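Local coordinates for enoyl-CoA hydratase/isomerase (Mycobacterium abscessus, PDB 3QXZ), which probably acts on coenzyme A thioesters of fatty acids, hydrating or isomerising their carbon-carbon double bonds as a member of the crotonase family, at the interface of chains A and B. Residues are numbered along the deposited sequence; one frame, centred on the assembly and turned at random. Chains: chain A/B, enoyl-CoA hydratase/isomerase.

Contacts 1, 2 and 3 are parts of one interface between two copies of the enzyme in a deposited assembly of three, in keeping with the trimers common among crotonases. The C-alpha centres of contacts 2 and 3 are about 12 Å apart, and the two share B:Phe85 and helix 226-241 of chain A. Contact 1, where helix 151-165 of chain B meets chain A near strand 122-126, has its C-alpha centre about 21 Å from that of contact 2 and about 23 Å from that of contact 3. Chain A thus appears to be held both at its body and along its C-terminal helices, with different elements paired on the two sides.

Contact 1: the interface of chains A and B. Residues chain A 121-122, 181, 216; chain B 156-157, 160, 164.
A:Asn181 and A:Asp121 meet one face of helix 151-165 of chain B. The amide nitrogen ND2 of A:Asn181 donates a hydrogen bond of 3.0 Å to the carbonyl O of B:Ala157. It is fairly straight, 162° at the hydrogen, and the acceptor lies nearly in the plane of the side-chain amide. The donor, however, stands above the plane of the B:Ala157 carbonyl, with a C=O...N angle of 101°. The same amide brings OD1 within 3.6 Å of CB of B:Ala157, so both of its polar ends border one residue.

One turn further along the chain B helix, CB of B:Ala160 receives CB of A:Asp121 at 3.9 Å. The side chains of A:Asp121 and B:Leu164 cross at about a right angle, with carboxylate carbon CG 4.1 Å from methyl CD1. With CG of A:Asp121 anti to the carbonyl carbon and beside the backbone N (chi1 -58°), the carboxylate swings toward B:Leu164. From another direction, CD2 of A:Leu216, on helix 206-222, reaches CB of B:Ala160 at 4.0 Å.

Farther out, water 1 joins the two subunits, lying 3.1 Å from the backbone O of A:Asp121 and 2.9 Å from the hydroxyl OG1 of B:Thr156.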
loop_
_atom_site.group_PDB
_atom_site.type_symbol
_atom_site.label_atom_id
_atom_site.label_comp_id
_atom_site.label_asym_id
_atom_site.label_seq_id
_atom_site.Cartn_x
_atom_site.Cartn_y
_atom_site.Cartn_z
ATOM N N ASP A 121 -14.679 2.350 4.618
ATOM C CA ASP A 121 -13.429 2.845 5.207
ATOM C C ASP A 121 -12.708 1.771 5.999
ATOM O O ASP A 121 -11.473 1.680 5.982
ATOM C CB ASP A 121 -13.743 4.032 6.111
ATOM C CG ASP A 121 -14.443 5.137 5.380
ATOM O OD1 ASP A 121 -13.911 5.567 4.326
ATOM O OD2 ASP A 121 -15.526 5.572 5.833
ATOM N N ILE A 122 -13.502 0.977 6.705
ATOM C CA ILE A 122 -13.008 0.047 7.720
ATOM C C ILE A 122 -13.775 -1.265 7.543
ATOM O O ILE A 122 -14.989 -1.253 7.291
ATOM C CB ILE A 122 -13.253 0.643 9.122
ATOM C CG1 ILE A 122 -12.437 1.941 9.307
ATOM C CG2 ILE A 122 -12.978 -0.402 10.255
ATOM C CD1 ILE A 122 -12.954 2.887 10.446
ATOM N N ASN A 181 -9.317 -4.562 8.792
ATOM C CA ASN A 181 -8.775 -3.961 9.997
ATOM C C ASN A 181 -8.621 -4.945 11.134
ATOM O O ASN A 181 -7.710 -4.823 11.950
ATOM C CB ASN A 181 -9.644 -2.769 10.419
ATOM C CG ASN A 181 -9.685 -1.711 9.357
ATOM O OD1 ASN A 181 -10.343 -1.863 8.320
ATOM N ND2 ASN A 181 -8.942 -0.630 9.597
ATOM N N LEU A 216 -8.795 12.272 2.537
ATOM C CA LEU A 216 -8.162 10.977 2.317
ATOM C C LEU A 216 -8.579 10.392 0.955
ATOM O O LEU A 216 -7.727 10.012 0.137
ATOM C CB LEU A 216 -8.502 10.015 3.464
ATOM C CG LEU A 216 -7.970 8.588 3.344
ATOM C CD1 LEU A 216 -6.508 8.505 3.589
ATOM C CD2 LEU A 216 -8.727 7.702 4.350
ATOM N N THR B 156 -5.382 2.032 2.634
ATOM C CA THR B 156 -6.441 2.991 2.986
ATOM C C THR B 156 -7.245 2.601 4.217
ATOM O O THR B 156 -7.777 3.490 4.895
ATOM C CB THR B 156 -7.418 3.267 1.835
ATOM O OG1 THR B 156 -8.034 2.043 1.463
ATOM C CG2 THR B 156 -6.709 3.871 0.648
ATOM N N ALA B 157 -7.367 1.304 4.505
ATOM C CA ALA B 157 -8.249 0.876 5.601
ATOM C C ALA B 157 -7.609 1.123 6.958
ATOM O O ALA B 157 -8.255 1.685 7.857
ATOM C CB ALA B 157 -8.630 -0.585 5.473
ATOM N N ALA B 160 -7.622 4.897 7.296
ATOM C CA ALA B 160 -8.927 5.429 7.681
ATOM C C ALA B 160 -9.231 5.155 9.143
ATOM O O ALA B 160 -9.758 6.011 9.853
ATOM C CB ALA B 160 -10.018 4.840 6.787
ATOM N N LEU B 164 -9.705 8.460 11.239
ATOM C CA LEU B 164 -11.120 8.752 11.548
ATOM C C LEU B 164 -11.538 8.432 12.960
ATOM O O LEU B 164 -12.497 9.033 13.463
ATOM C CB LEU B 164 -12.067 8.063 10.559
ATOM C CG LEU B 164 -11.897 8.397 9.078
ATOM C CD1 LEU B 164 -12.829 7.509 8.275
ATOM C CD2 LEU B 164 -12.233 9.861 8.834
HETATM O O HOH W 1 -10.373 1.526 3.093
#

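Contact 2: the interface of chains A and B. Residues chain A 230, 233-234, 237; chain B 85-88.
Opposite A:Thr234 of helix 226-241, the chain B loop 85-88 is extended at B:Ser86 (psi 145°) and turns at B:Ala87 (psi -3°). There the backbone N of B:Ala87 donates a nearly straight 2.9 Å hydrogen bond to the hydroxyl OG1 of A:Thr234. On A:Thr234, OG1 is anti to the carbonyl carbon (chi1 -65°) and CG2 anti to the backbone N, which divides the side chain between a polar branch at B:Ala87 and a methyl beside B:Phe85. The threonine and phenylalanine side chains run past each other in opposite directions, with CG2 4.0 Å from ring atom CD2.

CB of B:Ala87 lies against the helix near A:Glu233 and A:Thr234, and also covers one face of the A:His237 imidazole, offset toward its rim. That ring is steadied within its own chain: ND1 donates to the carbonyl O of A:Glu233 at 3.0 Å, with the acceptor close to the ring plane. CB of A:His237 touches CE2 of B:Phe85 at 3.7 Å, the two side chains crossing at about a right angle.

Inside the loop, the backbone N of B:Ser88 donates to OG of B:Ser86, which would help to hold the turn at B:Ala87. Waters extend the polar join. Water 3 connects OG1 of A:Thr234 with OG of B:Ser86, while water 2 links the carbonyl O of A:Ala230 and the carboxylate OE1 of A:Glu233 to the hydroxyl OG of B:Ser88, which it meets at 2.7 Å.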
loop_
_atom_site.group_PDB
_atom_site.type_symbol
_atom_site.label_atom_id
_atom_site.label_comp_id
_atom_site.label_asym_id
_atom_site.label_seq_id
_atom_site.Cartn_x
_atom_site.Cartn_y
_atom_site.Cartn_z
ATOM N N ALA A 230 -1.238 18.970 1.111
ATOM C CA ALA A 230 -0.770 19.825 2.215
ATOM C C ALA A 230 -1.582 21.121 2.262
ATOM O O ALA A 230 -1.979 21.588 3.343
ATOM C CB ALA A 230 0.704 20.130 2.066
ATOM N N GLU A 233 -5.069 20.363 3.696
ATOM C CA GLU A 233 -5.035 20.218 5.148
ATOM C C GLU A 233 -5.037 21.594 5.786
ATOM O O GLU A 233 -5.762 21.828 6.776
ATOM C CB GLU A 233 -3.772 19.483 5.587
ATOM C CG GLU A 233 -3.798 17.983 5.338
ATOM C CD GLU A 233 -2.533 17.283 5.783
ATOM O OE1 GLU A 233 -1.505 17.963 6.030
ATOM O OE2 GLU A 233 -2.560 16.032 5.857
ATOM N N THR A 234 -4.251 22.542 5.261
ATOM C CA THR A 234 -4.281 23.913 5.809
ATOM C C THR A 234 -5.666 24.532 5.705
ATOM O O THR A 234 -6.165 25.113 6.691
ATOM C CB THR A 234 -3.211 24.753 5.157
ATOM O OG1 THR A 234 -1.935 24.201 5.545
ATOM C CG2 THR A 234 -3.258 26.205 5.611
ATOM N N HIS A 237 -8.032 22.901 8.082
ATOM C CA HIS A 237 -7.726 23.393 9.426
ATOM C C HIS A 237 -8.308 24.774 9.654
ATOM O O HIS A 237 -8.824 25.038 10.736
ATOM C CB HIS A 237 -6.228 23.360 9.705
ATOM C CG HIS A 237 -5.786 22.085 10.347
ATOM N ND1 HIS A 237 -5.696 20.892 9.661
ATOM C CD2 HIS A 237 -5.465 21.807 11.637
ATOM C CE1 HIS A 237 -5.317 19.931 10.495
ATOM N NE2 HIS A 237 -5.179 20.465 11.702
ATOM N N PHE B 85 -0.220 30.699 9.184
ATOM C CA PHE B 85 -0.585 29.372 9.653
ATOM C C PHE B 85 -0.468 28.328 8.537
ATOM O O PHE B 85 -0.901 28.551 7.413
ATOM C CB PHE B 85 -2.015 29.350 10.195
ATOM C CG PHE B 85 -2.513 27.959 10.450
ATOM C CD1 PHE B 85 -2.168 27.305 11.625
ATOM C CD2 PHE B 85 -3.262 27.280 9.479
ATOM C CE1 PHE B 85 -2.574 25.987 11.849
ATOM C CE2 PHE B 85 -3.655 25.973 9.690
ATOM C CZ PHE B 85 -3.318 25.325 10.869
ATOM N N SER B 86 0.110 27.182 8.885
ATOM C CA SER B 86 0.105 26.016 8.000
ATOM C C SER B 86 -0.146 24.761 8.805
ATOM O O SER B 86 0.344 24.622 9.929
ATOM C CB SER B 86 1.462 25.903 7.289
ATOM O OG SER B 86 1.496 24.766 6.450
ATOM N N ALA B 87 -0.866 23.817 8.205
ATOM C CA ALA B 87 -0.956 22.474 8.804
ATOM C C ALA B 87 0.311 21.648 8.591
ATOM O O ALA B 87 0.408 20.521 9.109
ATOM C CB ALA B 87 -2.206 21.710 8.315
ATOM N N SER B 88 1.280 22.219 7.862
ATOM C CA SER B 88 2.606 21.622 7.676
ATOM C C SER B 88 3.668 22.534 8.311
ATOM O O SER B 88 4.305 23.305 7.601
ATOM C CB SER B 88 2.924 21.393 6.183
ATOM O OG SER B 88 2.169 20.302 5.676
HETATM O O HOH W 2 -0.495 20.508 5.653
HETATM O O HOH W 3 -0.167 25.084 3.786
#

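Contact 3: the interface of chains A and B. Residues chain A 241, 246-247; chain B 77, 85, 139-140.
A:Met241 and B:Phe85 meet in a methyl-aromatic contact within this largely apolar patch. Methyl CE of A:Met241 lies over one face of the phenyl ring, 3.6 Å from its centroid and displaced toward the rim, in a CH-pi contact. The thioether sulfur SD follows it, 3.9 Å from CZ of B:Phe85. The A:Met241 chain runs extended through chi2 and then turns about the CG-SD bond (chi3 -39°), which places CE over the ring.

Aliphatic and aromatic packing engages the stem of A:Met241. Its CG is 3.9 Å from CE1 of B:Phe77, whose side chain crosses the methionine at about a right angle. The same CG also touches methyl CG1 of B:Val140, at 4.0 Å. That methyl reaches CB of A:Ala246 as well, and the alanine CB in turn meets CZ of B:Phe77, joining the residues in a continuous apolar surface.

Backbone carbonyls border this surface. O of A:Ala246 approaches ring carbon CE2 of B:Phe77 at 3.2 Å, and O of B:Gly139 lies 3.7 Å from CB of A:Ala246.

In the fold, A:Met241 is the last residue of helix 226-241 and A:Ala246 lies in the first turn of helix 245-255, so B:Phe77, from helix 73-78, packs beside the junction of two C-terminal helices of chain A.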
loop_
_atom_site.group_PDB
_atom_site.type_symbol
_atom_site.label_atom_id
_atom_site.label_comp_id
_atom_site.label_asym_id
_atom_site.label_seq_id
_atom_site.Cartn_x
_atom_site.Cartn_y
_atom_site.Cartn_z
ATOM N N MET A 241 -10.722 25.173 12.686
ATOM C CA MET A 241 -10.315 26.080 13.766
ATOM C C MET A 241 -11.218 27.310 13.856
ATOM O O MET A 241 -11.229 27.980 14.892
ATOM C CB MET A 241 -8.847 26.474 13.599
ATOM C CG MET A 241 -7.895 25.301 13.760
ATOM S SD MET A 241 -6.171 25.726 13.462
ATOM C CE MET A 241 -6.250 26.846 12.076
ATOM N N ALA A 246 -13.578 23.031 17.656
ATOM C CA ALA A 246 -12.134 22.961 17.879
ATOM C C ALA A 246 -11.739 23.382 19.291
ATOM O O ALA A 246 -10.681 22.978 19.792
ATOM C CB ALA A 246 -11.361 23.767 16.824
ATOM N N ALA A 247 -12.589 24.191 19.921
ATOM C CA ALA A 247 -12.355 24.555 21.324
ATOM C C ALA A 247 -13.033 23.569 22.261
ATOM O O ALA A 247 -12.508 23.283 23.350
ATOM C CB ALA A 247 -12.838 25.960 21.585
ATOM N N PHE B 77 -6.655 29.146 20.782
ATOM C CA PHE B 77 -7.913 29.572 20.171
ATOM C C PHE B 77 -8.466 30.894 20.710
ATOM O O PHE B 77 -9.422 31.446 20.145
ATOM C CB PHE B 77 -8.956 28.459 20.279
ATOM C CG PHE B 77 -8.556 27.193 19.569
ATOM C CD1 PHE B 77 -8.243 27.207 18.207
ATOM C CD2 PHE B 77 -8.501 25.981 20.253
ATOM C CE1 PHE B 77 -7.871 26.035 17.550
ATOM C CE2 PHE B 77 -8.121 24.804 19.592
ATOM C CZ PHE B 77 -7.814 24.836 18.239
ATOM N N PHE B 85 -0.220 30.699 9.184
ATOM C CA PHE B 85 -0.585 29.372 9.653
ATOM C C PHE B 85 -0.468 28.328 8.537
ATOM O O PHE B 85 -0.901 28.551 7.413
ATOM C CB PHE B 85 -2.015 29.350 10.195
ATOM C CG PHE B 85 -2.513 27.959 10.450
ATOM C CD1 PHE B 85 -2.168 27.305 11.625
ATOM C CD2 PHE B 85 -3.262 27.280 9.479
ATOM C CE1 PHE B 85 -2.574 25.987 11.849
ATOM C CE2 PHE B 85 -3.655 25.973 9.690
ATOM C CZ PHE B 85 -3.318 25.325 10.869
ATOM N N GLY B 139 -11.662 17.946 17.471
ATOM C CA GLY B 139 -12.275 18.939 16.603
ATOM C C GLY B 139 -11.360 19.609 15.610
ATOM O O GLY B 139 -11.724 20.621 15.003
ATOM N N VAL B 140 -10.168 19.037 15.401
ATOM C CA VAL B 140 -9.305 19.447 14.289
ATOM C C VAL B 140 -9.151 18.220 13.356
ATOM O O VAL B 140 -10.089 17.441 13.221
ATOM C CB VAL B 140 -7.994 20.152 14.736
ATOM C CG1 VAL B 140 -8.332 21.591 15.226
ATOM C CG2 VAL B 140 -7.250 19.366 15.810
#